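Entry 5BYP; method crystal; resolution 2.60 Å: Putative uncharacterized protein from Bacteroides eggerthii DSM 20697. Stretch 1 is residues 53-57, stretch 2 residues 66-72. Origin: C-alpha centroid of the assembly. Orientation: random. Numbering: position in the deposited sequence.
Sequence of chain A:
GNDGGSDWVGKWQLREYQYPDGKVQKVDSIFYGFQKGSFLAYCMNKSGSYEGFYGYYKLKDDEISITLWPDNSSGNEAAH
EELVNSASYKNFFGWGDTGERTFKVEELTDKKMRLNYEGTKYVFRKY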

# COMPACT_ATOMS: atom_id res chain seq x y z
N PHE A 53 0.25 -9.43 0.51
CA PHE A 53 -1.12 -8.94 0.40
C PHE A 53 -1.44 -8.66 -1.03
O PHE A 53 -0.53 -8.43 -1.82
CB PHE A 53 -1.31 -7.68 1.24
CG PHE A 53 -1.08 -7.89 2.70
CD1 PHE A 53 -2.07 -8.41 3.51
CD2 PHE A 53 0.12 -7.51 3.28
CE1 PHE A 53 -1.86 -8.57 4.88
CE2 PHE A 53 0.33 -7.67 4.64
CZ PHE A 53 -0.65 -8.21 5.43
N TYR A 54 -2.71 -8.69 -1.40
CA TYR A 54 -3.08 -8.47 -2.79
C TYR A 54 -4.41 -7.73 -2.88
O TYR A 54 -5.18 -7.69 -1.93
CB TYR A 54 -3.09 -9.80 -3.58
CG TYR A 54 -4.14 -10.81 -3.17
CD1 TYR A 54 -4.03 -11.52 -1.98
CD2 TYR A 54 -5.16 -11.17 -4.05
CE1 TYR A 54 -4.97 -12.48 -1.62
CE2 TYR A 54 -6.09 -12.15 -3.72
CZ TYR A 54 -6.00 -12.80 -2.50
OH TYR A 54 -6.92 -13.77 -2.17
N GLY A 55 -4.63 -7.10 -4.01
CA GLY A 55 -5.84 -6.36 -4.27
C GLY A 55 -5.86 -5.78 -5.65
O GLY A 55 -5.21 -6.31 -6.56
N TYR A 56 -6.60 -4.69 -5.82
CA TYR A 56 -6.66 -4.00 -7.12
C TYR A 56 -6.57 -2.50 -6.90
O TYR A 56 -6.82 -2.03 -5.79
CB TYR A 56 -7.93 -4.38 -7.91
CG TYR A 56 -9.21 -4.07 -7.17
CD1 TYR A 56 -9.75 -4.96 -6.26
CD2 TYR A 56 -9.91 -2.89 -7.42
CE1 TYR A 56 -10.96 -4.70 -5.62
CE2 TYR A 56 -11.10 -2.60 -6.75
CZ TYR A 56 -11.62 -3.51 -5.86
OH TYR A 56 -12.79 -3.21 -5.21
N TYR A 57 -6.22 -1.75 -7.96
CA TYR A 57 -6.16 -0.31 -7.87
C TYR A 57 -6.94 0.29 -8.99
O TYR A 57 -7.14 -0.36 -10.00
CB TYR A 57 -4.70 0.22 -7.86
CG TYR A 57 -3.90 -0.13 -9.09
CD1 TYR A 57 -3.19 -1.32 -9.17
CD2 TYR A 57 -3.84 0.74 -10.17
CE1 TYR A 57 -2.44 -1.64 -10.30
CE2 TYR A 57 -3.14 0.41 -11.33
CZ TYR A 57 -2.43 -0.78 -11.38
OH TYR A 57 -1.70 -1.12 -12.51
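Stretch 2, residues 66-72: ITLWPDN

Three backbone hydrogen bonds fasten stretch 2 to stretch 1. T67 and Y56 form a reciprocal pair, Y56 N donating to T67 O at 2.8 Å and T67 N to Y56 O at 2.9 Å, the second nearly straight (176°), the first more bent (155°). Farther along, W69 N donates to Y54 O at 2.9 Å and 170°, so the ladder runs one residue past the bridge of G55 with L68. This is the pattern of antiparallel strands: Y56 with T67 is the hydrogen-bonded pair, CA to CA 5.5 Å, and G55 with L68 is a non-hydrogen-bonded pair whose CA atoms approach to 4.0 Å. The N-to-C directions of strand 53-57 and strand 66-68 differ by 138°, antiparallel but well short of 180°, and the axes come within 4.7 Å.

Stretch 2 is extended from I66 through P70, with phi between -77° and -119° and psi between 123° and 145°; the peptide bond before P70 is cis. Around G55 the backbones are unusually close. Its CA lies 3.1 Å from T67 O in a CA-H...O contact, and a second such contact joins L68 CA to Y54 O at 3.6 Å. A CB on G55 would point toward stretch 2 and fall 2.0 Å from T67 O and 2.9 Å from L68 CA, both clashes; the bare CA is what lets the chains approach here.

The side chains of Y56 and T67 share one face of the sheet and pack together there. T67 CB sits over the Y56 ring, 3.9 Å from its centroid and 22° off the normal, a CH-pi contact, while T67 CG2 reaches Y56 OH at 3.4 Å. W69 points toward stretch 1 and meets the same tyrosine edge to edge, its CE3 3.9 Å from Y56 CE1. Y54 starts away from stretch 2, but its ring end returns: Y54 CE2 is 3.7 Å from W69 CD1, and the Y54 ring and the five-membered ring of W69 lie obliquely, planes at 48° and centroids 5.7 Å apart. The indole thus touches Y54 and Y56, and the W69 carbonyl oxygen lies over one face of the Y54 ring.

At the other end of the contact, Y57 and I66 face the side of the sheet opposite Y56 and T67, and touch lightly, Y57 CB to I66 CG1 at 4.5 Å. Beyond W69, P70 points away, D71 OD2 still comes within 4.1 Å of Y56 OH, and N72 is out of reach. The two stretches together bury 495 Å².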

# COMPACT_ATOMS: atom_id res chain seq x y z
N ILE A 66 -6.46 2.13 -3.81
CA ILE A 66 -6.03 0.76 -3.57
C ILE A 66 -7.03 0.05 -2.66
O ILE A 66 -7.32 0.52 -1.55
CB ILE A 66 -4.59 0.66 -3.01
CG1 ILE A 66 -3.59 1.61 -3.77
CG2 ILE A 66 -4.14 -0.79 -3.04
CD1 ILE A 66 -2.16 1.61 -3.23
N THR A 67 -7.57 -1.07 -3.15
CA THR A 67 -8.53 -1.92 -2.42
C THR A 67 -7.92 -3.30 -2.25
O THR A 67 -7.42 -3.87 -3.22
CB THR A 67 -9.87 -1.98 -3.16
OG1 THR A 67 -10.29 -0.65 -3.50
CG2 THR A 67 -10.95 -2.67 -2.36
N LEU A 68 -7.92 -3.82 -1.01
CA LEU A 68 -7.37 -5.15 -0.73
C LEU A 68 -8.42 -6.24 -0.91
O LEU A 68 -9.56 -6.10 -0.47
CB LEU A 68 -6.81 -5.24 0.68
CG LEU A 68 -5.59 -4.42 1.00
CD1 LEU A 68 -4.96 -4.91 2.25
CD2 LEU A 68 -4.57 -4.45 -0.13
N TRP A 69 -7.98 -7.39 -1.45
CA TRP A 69 -8.82 -8.55 -1.67
C TRP A 69 -8.66 -9.58 -0.53
O TRP A 69 -7.54 -9.88 -0.13
CB TRP A 69 -8.50 -9.18 -3.01
CG TRP A 69 -9.61 -10.05 -3.48
CD1 TRP A 69 -9.71 -11.40 -3.32
CD2 TRP A 69 -10.90 -9.60 -3.97
NE1 TRP A 69 -10.93 -11.84 -3.79
CE2 TRP A 69 -11.68 -10.76 -4.17
CE3 TRP A 69 -11.45 -8.34 -4.27
CZ2 TRP A 69 -12.97 -10.69 -4.69
CZ3 TRP A 69 -12.72 -8.28 -4.79
CH2 TRP A 69 -13.46 -9.45 -5.02
N PRO A 70 -9.76 -10.13 0.04
CA PRO A 70 -11.18 -9.93 -0.31
C PRO A 70 -11.72 -8.61 0.19
O PRO A 70 -11.36 -8.15 1.27
CB PRO A 70 -11.86 -11.10 0.40
CG PRO A 70 -11.00 -11.36 1.60
CD PRO A 70 -9.61 -11.10 1.14
N ASP A 71 -12.61 -8.02 -0.59
CA ASP A 71 -13.24 -6.76 -0.24
C ASP A 71 -14.40 -7.03 0.74
O ASP A 71 -14.58 -8.16 1.16
CB ASP A 71 -13.70 -6.04 -1.51
CG ASP A 71 -14.72 -6.75 -2.40
OD1 ASP A 71 -15.13 -7.91 -2.05
OD2 ASP A 71 -15.12 -6.15 -3.44
N ASN A 72 -15.18 -6.00 1.11
CA ASN A 72 -16.26 -6.22 2.08
C ASN A 72 -17.61 -6.39 1.42
O ASN A 72 -18.62 -5.91 1.95
CB ASN A 72 -16.33 -5.08 3.11
CG ASN A 72 -16.37 -3.69 2.55
OD1 ASN A 72 -16.73 -3.46 1.40
ND2 ASN A 72 -16.01 -2.72 3.36